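Local coordinates for protein DNA polymerase III beta subunit (Streptococcus pyogenes, PDB 2AVT) that probably encircles duplex DNA as a ring-shaped sliding clamp, tethering the replicative polymerase to its template, at residues Glu100-Val105 with Gly117-Gln122; Lys143-Glu148 with Arg188-Asp193; Val165-Ser170 with Ala197-Val202. All blocks are in the same frame, centred on the assembly; numbering follows the deposited sequence.

Contact 1 of 3, residues Glu100-Val105 with Gly117-Gln122; sequences EQHQVV and GKDVDQ
His102 and Asp119 carry this contact, the imidazole lying obliquely across the aspartate side chain with ring and carboxylate planes 59° apart. Asp119 has CG anti to its backbone N (chi1 -168°), and from there OD2 meets the ring nitrogen NE2 of His102 at 3.0 Å. The N-H points well off the line to the oxygen, so the hydrogen bond is weak. A histidine suits this place because it offers a donor at its far end and a flat surface along its length. Asp119 uses that surface too: its backbone N sits 3.7 Å above one face, displaced toward the rim, while its CB approaches His102 NE2 at 3.4 Å. The nearby carboxylate would tend to stabilise a protonated imidazole.

At the other end of His102, its carbonyl O accepts from Gly117 N at 2.6 Å, a short bond in which the donor stands nearly along the C=O axis (170°). Glycine suits this buried spot: a side chain there would crowd the same carbonyl O, whereas the bare CA lets the two backbones close up. His102 CB meanwhile rests 3.5 Å from Gly117 O, so the histidine is engaged from backbone to ring tip.

Beyond the contact, Val104 and Val120 both pack on strand 73-78. Asp121 N approaches Asp119 OD1 as in an Asx turn, although the position of that oxygen is doubtful. The contact joins the turn between strands 93-99 and 103-108 to the loop leaving strand 111-116, at the surface of the N-terminal domain of a DNA-clamp fold.

Contact 2 of 3, residues Lys143-Glu148 with Arg188-Asp193; sequences KSIIAE and RLITLD
Ile145 and Arg188 have the nearest CA atoms, 6.8 Å apart, where helix 143-148 runs over strand 188-191 with their axes 10.1 Å apart and their directions 159° from each other, close to antiparallel. Arg188 fills the interval. Its chain bends about CB-CG (chi2 67°), swinging CD aside, and the guanidinium ends among side chains of the helix. There NH1 meets Glu148 OE1 at 2.9 Å in a salt bridge whose hydrogen bond is weak, the N-H bent well off the line to OE1; carboxylate and guanidinium planes are 71° apart. The same oxygen lies 3.3 Å from Arg188 CD, so the arginine chain as well as its head lies against the acid.

Ile145 crosses Arg188 at about a right angle, its CG1 3.8 Å from NH1, and then reaches tip to tip toward Ile190, CD1 to CD1 at 3.9 Å. Ile190 CD1 also stands over one guanidinium face, toward the rim. Branched aliphatic chains suit both positions, covering the arginine while supplying apolar contact between helix and sheet. Burial of the Arg188 charge is probably eased by Glu148, with a weak, long-range contribution from Glu366. Because Glu366 also lies close to Glu148, the arginine probably offsets repulsion between the two acids. This is the helix-on-sheet layering of the DNA-clamp fold, in which sheets form the outside of the ring and helices line its channel.

Contact 3 of 3, residues Val165-Ser170 with Ala197-Val202; sequences VHIVLS and ADFMVV. Unlike the reference sequence in segment 197-202: Phe199 (reference Leu).
Phe199 has CG between its backbone N and carbonyl carbon (chi1 70°), the crowded position, which sets CG on the side of the neighbouring strand; rotation about CB-CG then turns the ring over the backbone there. His166 instead has CG anti to its N (chi1 -169°), on the side of strand 199-202, and its ring presents an edge to Val201 O and Met200 CG. One face of the phenyl ring covers backbone: Leu169 N lies 3.8 Å above its centre. The exact fit against the Leu169 side chain is doubtful, the two being modelled too close. At the ring edge, Ile167 CG2 comes in near the plane, 3.4 Å from Phe199 CE1. A large flat side chain can lie over the backbone and still meet Ile167 at its edge. The ring also meets that of Phe226, and Phe175 of strand 174-180, the next strand beyond 164-170, adds to the same apolar layer.

The strands beneath are antiparallel, their directions 178° apart, and 199-204 forms the outermost strand on this side of the sheet, paired with 164-170. Ile167 and Val201 form a hydrogen-bonded pair, with Ile167 N to Val201 O at 2.9 Å. Leu169 and Phe199 form the next such pair, Leu169 N to Phe199 O measuring 2.8 Å, while the return bond is weak. This is antiparallel edge pairing in the central domain, whose DNA-clamp fold backs sheets with helices.

On the face carrying His166, Val168, Met200 and Val202, Val168 and Met200 lie side by side, and Val168 CG2 presses tightly on Met200 CG at 3.4 Å. Met200 SD lies at the edge of the His166 ring, 4.9 Å from its centroid, and the unbranched methionine is slim enough to run past the valine. Val201 O approaches the imidazole edge at CD2, 3.0 Å away. Just before strand 199-202 begins, Asp198 OD1 accepts from the backbone N of His172, shortly after Ser170.

From the N terminus, contact 1 comes first and closes a short loop, the hairpin of strands 103-108 and 111-116, within the N-terminal domain. It is complete before contact 2 opens at helix 139-149, and their centres lie 43 Å apart. Contacts 2 and 3 both belong to the central domain and cross along the chain: after 143-148 comes 165-170, then 188-193 returns to the helix, and 197-202 returns to the earlier strand. One contact sets the helix on the sheet, the other adds the sheet's outermost strand. They touch where Leu192, in the loop after strand 184-191, packs CD1 on Leu169 CD1 at 3.7 Å, and both reach the same sheet.

Contact 1 of 3, residues Glu100-Val105 with Gly117-Gln122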
loop_
_atom_site.group_PDB
_atom_site.type_symbol
_atom_site.label_atom_id
_atom_site.label_comp_id
_atom_site.label_asym_id
_atom_site.label_seq_id
_atom_site.Cartn_x
_atom_site.Cartn_y
_atom_site.Cartn_z
ATOM N N GLU A 100 23.440 26.363 18.871
ATOM C CA GLU A 100 24.652 25.638 19.221
ATOM C C GLU A 100 24.542 24.125 19.189
ATOM O O GLU A 100 23.469 23.559 19.387
ATOM C CB GLU A 100 25.135 26.057 20.614
ATOM C CG GLU A 100 24.127 25.783 21.724
ATOM C CD GLU A 100 24.709 26.020 23.107
ATOM O OE1 GLU A 100 25.161 27.155 23.381
ATOM O OE2 GLU A 100 24.714 25.064 23.918
ATOM N N GLN A 101 25.681 23.485 18.945
ATOM C CA GLN A 101 25.792 22.033 18.910
ATOM C C GLN A 101 24.962 21.353 17.824
ATOM O O GLN A 101 24.362 20.307 18.060
ATOM C CB GLN A 101 25.420 21.469 20.283
ATOM C CG GLN A 101 26.187 22.127 21.421
ATOM C CD GLN A 101 25.685 21.707 22.789
ATOM O OE1 GLN A 101 24.480 21.732 23.057
ATOM N NE2 GLN A 101 26.607 21.329 23.668
ATOM N N HIS A 102 24.941 21.956 16.640
ATOM C CA HIS A 102 24.223 21.431 15.484
ATOM C C HIS A 102 22.776 21.041 15.748
ATOM O O HIS A 102 22.343 19.933 15.429
ATOM C CB HIS A 102 24.998 20.250 14.883
ATOM C CG HIS A 102 26.412 20.592 14.527
ATOM N ND1 HIS A 102 27.466 20.405 15.397
ATOM C CD2 HIS A 102 26.932 21.200 13.435
ATOM C CE1 HIS A 102 28.573 20.885 14.858
ATOM N NE2 HIS A 102 28.276 21.372 13.668
ATOM N N GLN A 103 22.030 21.978 16.320
ATOM C CA GLN A 103 20.619 21.779 16.618
ATOM C C GLN A 103 19.853 22.807 15.815
ATOM O O GLN A 103 20.359 23.901 15.573
ATOM C CB GLN A 103 20.342 22.029 18.106
ATOM C CG GLN A 103 21.074 21.115 19.068
ATOM C CD GLN A 103 20.752 21.446 20.520
ATOM O OE1 GLN A 103 21.367 22.335 21.122
ATOM N NE2 GLN A 103 19.770 20.742 21.082
ATOM N N VAL A 104 18.650 22.459 15.374
ATOM C CA VAL A 104 17.831 23.419 14.652
ATOM C C VAL A 104 16.494 23.542 15.350
ATOM O O VAL A 104 15.880 22.544 15.735
ATOM C CB VAL A 104 17.574 23.023 13.173
ATOM C CG1 VAL A 104 18.862 23.163 12.368
ATOM C CG2 VAL A 104 17.044 21.610 13.090
ATOM N N VAL A 105 16.052 24.780 15.517
ATOM C CA VAL A 105 14.777 25.061 16.145
ATOM C C VAL A 105 13.814 25.351 15.010
ATOM O O VAL A 105 14.026 26.286 14.227
ATOM C CB VAL A 105 14.867 26.298 17.049
ATOM C CG1 VAL A 105 13.509 26.586 17.681
ATOM C CG2 VAL A 105 15.946 26.090 18.103
ATOM N N GLY A 117 21.198 17.656 15.159
ATOM C CA GLY A 117 21.735 17.267 13.866
ATOM C C GLY A 117 23.236 17.028 13.905
ATOM O O GLY A 117 23.836 16.937 14.971
ATOM N N LYS A 118 23.858 16.928 12.739
ATOM C CA LYS A 118 25.294 16.692 12.691
ATOM C C LYS A 118 25.980 17.648 11.743
ATOM O O LYS A 118 25.355 18.185 10.824
ATOM C CB LYS A 118 25.588 15.261 12.241
ATOM C CG LYS A 118 25.087 14.170 13.175
ATOM C CD LYS A 118 25.589 12.812 12.706
ATOM C CE LYS A 118 25.104 11.678 13.604
ATOM N NZ LYS A 118 23.647 11.448 13.455
ATOM N N ASP A 119 27.272 17.848 11.977
ATOM C CA ASP A 119 28.101 18.718 11.151
ATOM C C ASP A 119 28.190 18.091 9.760
ATOM O O ASP A 119 28.371 16.883 9.632
ATOM C CB ASP A 119 29.501 18.818 11.756
ATOM C CG ASP A 119 30.323 19.919 11.137
ATOM O OD1 ASP A 119 30.599 19.865 9.915
ATOM O OD2 ASP A 119 30.685 20.850 11.882
ATOM N N VAL A 120 28.074 18.912 8.724
ATOM C CA VAL A 120 28.123 18.407 7.352
ATOM C C VAL A 120 29.443 17.758 6.949
ATOM O O VAL A 120 29.472 16.995 5.993
ATOM C CB VAL A 120 27.803 19.514 6.320
ATOM C CG1 VAL A 120 26.349 19.936 6.443
ATOM C CG2 VAL A 120 28.737 20.699 6.524
ATOM N N ASP A 121 30.531 18.054 7.655
ATOM C CA ASP A 121 31.807 17.447 7.293
ATOM C C ASP A 121 31.769 15.933 7.454
ATOM O O ASP A 121 32.676 15.234 7.015
ATOM C CB ASP A 121 32.962 18.033 8.113
ATOM C CG ASP A 121 32.732 17.940 9.607
ATOM O OD1 ASP A 121 32.310 16.866 10.084
ATOM O OD2 ASP A 121 32.991 18.949 10.307
ATOM N N GLN A 122 30.709 15.420 8.068
ATOM C CA GLN A 122 30.586 13.975 8.236
ATOM C C GLN A 122 30.021 13.324 6.970
ATOM O O GLN A 122 30.084 12.106 6.805
ATOM C CB GLN A 122 29.685 13.651 9.437
ATOM C CG GLN A 122 30.247 14.143 10.765
ATOM C CD GLN A 122 29.459 13.656 11.969
ATOM O OE1 GLN A 122 29.025 12.505 12.017
ATOM N NE2 GLN A 122 29.295 14.524 12.962
#

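Contact 2 of 3, residues Lys143-Glu148 with Arg188-Asp193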
loop_
_atom_site.group_PDB
_atom_site.type_symbol
_atom_site.label_atom_id
_atom_site.label_comp_id
_atom_site.label_asym_id
_atom_site.label_seq_id
_atom_site.Cartn_x
_atom_site.Cartn_y
_atom_site.Cartn_z
ATOM N N LYS A 143 12.219 9.970 -20.428
ATOM C CA LYS A 143 11.302 9.162 -19.632
ATOM C C LYS A 143 10.677 8.047 -20.453
ATOM O O LYS A 143 10.365 6.978 -19.924
ATOM C CB LYS A 143 10.184 10.025 -19.042
ATOM C CG LYS A 143 10.603 10.920 -17.893
ATOM C CD LYS A 143 9.359 11.418 -17.154
ATOM C CE LYS A 143 9.715 12.349 -16.011
ATOM N NZ LYS A 143 8.519 12.658 -15.161
ATOM N N SER A 144 10.473 8.309 -21.742
ATOM C CA SER A 144 9.884 7.324 -22.641
ATOM C C SER A 144 10.842 6.166 -22.859
ATOM O O SER A 144 10.430 5.008 -22.872
ATOM C CB SER A 144 9.552 7.960 -23.988
ATOM O OG SER A 144 9.060 6.980 -24.878
ATOM N N ILE A 145 12.118 6.492 -23.038
ATOM C CA ILE A 145 13.174 5.499 -23.244
ATOM C C ILE A 145 13.296 4.601 -22.008
ATOM O O ILE A 145 13.435 3.379 -22.114
ATOM C CB ILE A 145 14.540 6.195 -23.491
ATOM C CG1 ILE A 145 14.516 6.931 -24.837
ATOM C CG2 ILE A 145 15.662 5.179 -23.432
ATOM C CD1 ILE A 145 15.714 7.857 -25.069
ATOM N N ILE A 146 13.237 5.223 -20.833
ATOM C CA ILE A 146 13.335 4.507 -19.570
ATOM C C ILE A 146 12.200 3.510 -19.355
ATOM O O ILE A 146 12.445 2.339 -19.063
ATOM C CB ILE A 146 13.358 5.495 -18.390
ATOM C CG1 ILE A 146 14.626 6.344 -18.475
ATOM C CG2 ILE A 146 13.263 4.732 -17.059
ATOM C CD1 ILE A 146 14.701 7.468 -17.491
ATOM N N ALA A 147 10.960 3.973 -19.501
ATOM C CA ALA A 147 9.807 3.105 -19.314
ATOM C C ALA A 147 9.790 1.957 -20.327
ATOM O O ALA A 147 9.109 0.951 -20.118
ATOM C CB ALA A 147 8.523 3.911 -19.428
ATOM N N GLU A 148 10.537 2.109 -21.420
ATOM C CA GLU A 148 10.582 1.079 -22.459
ATOM C C GLU A 148 11.721 0.073 -22.309
ATOM O O GLU A 148 11.636 -1.030 -22.844
ATOM C CB GLU A 148 10.678 1.720 -23.859
ATOM C CG GLU A 148 9.510 2.627 -24.225
ATOM C CD GLU A 148 9.599 3.199 -25.638
ATOM O OE1 GLU A 148 10.712 3.530 -26.097
ATOM O OE2 GLU A 148 8.540 3.336 -26.282
ATOM N N ARG A 188 15.769 0.675 -28.071
ATOM C CA ARG A 188 15.238 1.920 -28.607
ATOM C C ARG A 188 16.344 2.634 -29.380
ATOM O O ARG A 188 17.414 2.906 -28.838
ATOM C CB ARG A 188 14.732 2.820 -27.471
ATOM C CG ARG A 188 14.100 4.141 -27.924
ATOM C CD ARG A 188 12.785 3.923 -28.684
ATOM N NE ARG A 188 12.245 5.172 -29.232
ATOM C CZ ARG A 188 11.704 6.145 -28.504
ATOM N NH1 ARG A 188 11.613 6.028 -27.186
ATOM N NH2 ARG A 188 11.265 7.249 -29.096
ATOM N N LEU A 189 16.083 2.928 -30.650
ATOM C CA LEU A 189 17.056 3.627 -31.484
ATOM C C LEU A 189 16.510 5.001 -31.823
ATOM O O LEU A 189 15.331 5.157 -32.123
ATOM C CB LEU A 189 17.316 2.866 -32.784
ATOM C CG LEU A 189 17.786 1.418 -32.706
ATOM C CD1 LEU A 189 18.109 0.947 -34.121
ATOM C CD2 LEU A 189 19.013 1.296 -31.815
ATOM N N ILE A 190 17.376 5.996 -31.767
ATOM C CA ILE A 190 16.983 7.357 -32.074
ATOM C C ILE A 190 18.145 8.010 -32.794
ATOM O O ILE A 190 19.300 7.673 -32.537
ATOM C CB ILE A 190 16.674 8.147 -30.776
ATOM C CG1 ILE A 190 15.386 7.620 -30.143
ATOM C CG2 ILE A 190 16.553 9.625 -31.073
ATOM C CD1 ILE A 190 15.005 8.323 -28.853
ATOM N N THR A 191 17.839 8.910 -33.723
ATOM C CA THR A 191 18.880 9.638 -34.442
ATOM C C THR A 191 18.765 11.060 -33.932
ATOM O O THR A 191 17.703 11.673 -34.038
ATOM C CB THR A 191 18.662 9.658 -35.980
ATOM O OG1 THR A 191 18.408 8.333 -36.462
ATOM C CG2 THR A 191 19.910 10.195 -36.674
ATOM N N LEU A 192 19.841 11.588 -33.365
ATOM C CA LEU A 192 19.819 12.948 -32.839
ATOM C C LEU A 192 19.728 13.965 -33.978
ATOM O O LEU A 192 20.238 13.723 -35.074
ATOM C CB LEU A 192 21.083 13.226 -32.027
ATOM C CG LEU A 192 21.450 12.241 -30.920
ATOM C CD1 LEU A 192 22.647 12.781 -30.140
ATOM C CD2 LEU A 192 20.253 12.032 -30.004
ATOM N N ASP A 193 19.079 15.096 -33.718
ATOM C CA ASP A 193 18.961 16.135 -34.732
ATOM C C ASP A 193 20.282 16.883 -34.832
ATOM O O ASP A 193 20.658 17.361 -35.900
ATOM C CB ASP A 193 17.840 17.113 -34.382
ATOM C CG ASP A 193 16.474 16.465 -34.416
ATOM O OD1 ASP A 193 16.295 15.496 -35.182
ATOM O OD2 ASP A 193 15.573 16.937 -33.689
#

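Contact 3 of 3, residues Val165-Ser170 with Ala197-Val202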
loop_
_atom_site.group_PDB
_atom_site.type_symbol
_atom_site.label_atom_id
_atom_site.label_comp_id
_atom_site.label_asym_id
_atom_site.label_seq_id
_atom_site.Cartn_x
_atom_site.Cartn_y
_atom_site.Cartn_z
ATOM N N VAL A 165 21.025 -0.546 -18.096
ATOM C CA VAL A 165 20.522 -0.285 -19.437
ATOM C C VAL A 165 21.727 0.210 -20.215
ATOM O O VAL A 165 22.406 1.134 -19.778
ATOM C CB VAL A 165 19.422 0.814 -19.423
ATOM C CG1 VAL A 165 18.933 1.105 -20.844
ATOM C CG2 VAL A 165 18.256 0.362 -18.564
ATOM N N HIS A 166 22.024 -0.425 -21.343
ATOM C CA HIS A 166 23.164 0.003 -22.157
ATOM C C HIS A 166 22.718 1.170 -23.029
ATOM O O HIS A 166 21.785 1.034 -23.814
ATOM C CB HIS A 166 23.657 -1.137 -23.058
ATOM C CG HIS A 166 24.970 -0.853 -23.727
ATOM N ND1 HIS A 166 25.427 -1.573 -24.811
ATOM C CD2 HIS A 166 25.936 0.058 -23.451
ATOM C CE1 HIS A 166 26.613 -1.117 -25.175
ATOM N NE2 HIS A 166 26.946 -0.128 -24.364
ATOM N N ILE A 167 23.373 2.315 -22.875
ATOM C CA ILE A 167 23.044 3.506 -23.665
ATOM C C ILE A 167 24.297 3.878 -24.452
ATOM O O ILE A 167 25.353 4.106 -23.860
ATOM C CB ILE A 167 22.670 4.714 -22.772
ATOM C CG1 ILE A 167 21.564 4.333 -21.786
ATOM C CG2 ILE A 167 22.193 5.863 -23.639
ATOM C CD1 ILE A 167 20.257 3.990 -22.436
ATOM N N VAL A 168 24.176 3.942 -25.778
ATOM C CA VAL A 168 25.323 4.262 -26.632
ATOM C C VAL A 168 25.033 5.275 -27.739
ATOM O O VAL A 168 24.003 5.201 -28.405
ATOM C CB VAL A 168 25.870 2.994 -27.337
ATOM C CG1 VAL A 168 27.116 3.343 -28.141
ATOM C CG2 VAL A 168 26.176 1.927 -26.329
ATOM N N LEU A 169 25.947 6.220 -27.929
ATOM C CA LEU A 169 25.805 7.206 -28.996
ATOM C C LEU A 169 26.950 6.954 -29.972
ATOM O O LEU A 169 28.117 7.131 -29.622
ATOM C CB LEU A 169 25.898 8.635 -28.460
ATOM C CG LEU A 169 25.732 9.682 -29.571
ATOM C CD1 LEU A 169 24.345 9.534 -30.184
ATOM C CD2 LEU A 169 25.931 11.088 -29.022
ATOM N N SER A 170 26.609 6.533 -31.186
ATOM C CA SER A 170 27.603 6.236 -32.217
ATOM C C SER A 170 27.527 7.203 -33.407
ATOM O O SER A 170 26.464 7.731 -33.727
ATOM C CB SER A 170 27.418 4.801 -32.710
ATOM O OG SER A 170 26.104 4.601 -33.209
ATOM N N ALA A 197 29.073 14.495 -28.970
ATOM C CA ALA A 197 30.168 13.580 -28.652
ATOM C C ALA A 197 29.666 12.159 -28.396
ATOM O O ALA A 197 28.608 11.965 -27.797
ATOM C CB ALA A 197 30.936 14.093 -27.437
ATOM N N ASP A 198 30.421 11.166 -28.858
ATOM C CA ASP A 198 30.039 9.772 -28.665
ATOM C C ASP A 198 30.146 9.386 -27.187
ATOM O O ASP A 198 30.875 10.014 -26.424
ATOM C CB ASP A 198 30.929 8.841 -29.499
ATOM C CG ASP A 198 30.651 8.937 -30.993
ATOM O OD1 ASP A 198 29.473 8.837 -31.392
ATOM O OD2 ASP A 198 31.616 9.096 -31.771
ATOM N N PHE A 199 29.411 8.346 -26.798
ATOM C CA PHE A 199 29.410 7.866 -25.419
ATOM C C PHE A 199 28.920 6.429 -25.424
ATOM O O PHE A 199 28.252 5.995 -26.364
ATOM C CB PHE A 199 28.583 8.795 -24.530
ATOM C CG PHE A 199 27.108 8.733 -24.793
ATOM C CD1 PHE A 199 26.305 7.837 -24.112
ATOM C CD2 PHE A 199 26.523 9.582 -25.734
ATOM C CE1 PHE A 199 24.947 7.779 -24.355
ATOM C CE2 PHE A 199 25.164 9.525 -25.977
ATOM C CZ PHE A 199 24.377 8.623 -25.288
ATOM N N MET A 200 29.251 5.691 -24.369
ATOM C CA MET A 200 28.827 4.303 -24.241
ATOM C C MET A 200 28.890 3.891 -22.780
ATOM O O MET A 200 29.968 3.631 -22.249
ATOM C CB MET A 200 29.724 3.381 -25.065
ATOM C CG MET A 200 29.308 1.935 -24.959
ATOM S SD MET A 200 30.341 0.862 -25.937
ATOM C CE MET A 200 31.574 0.376 -24.709
ATOM N N VAL A 201 27.734 3.822 -22.133
ATOM C CA VAL A 201 27.685 3.471 -20.723
ATOM C C VAL A 201 26.580 2.485 -20.403
ATOM O O VAL A 201 25.761 2.131 -21.254
ATOM C CB VAL A 201 27.466 4.729 -19.849
ATOM C CG1 VAL A 201 28.615 5.695 -20.027
ATOM C CG2 VAL A 201 26.154 5.400 -20.228
ATOM N N VAL A 202 26.574 2.038 -19.155
ATOM C CA VAL A 202 25.572 1.112 -18.664
ATOM C C VAL A 202 25.105 1.737 -17.357
ATOM O O VAL A 202 25.906 1.965 -16.450
ATOM C CB VAL A 202 26.168 -0.283 -18.403
ATOM C CG1 VAL A 202 25.088 -1.219 -17.885
ATOM C CG2 VAL A 202 26.778 -0.838 -19.692
#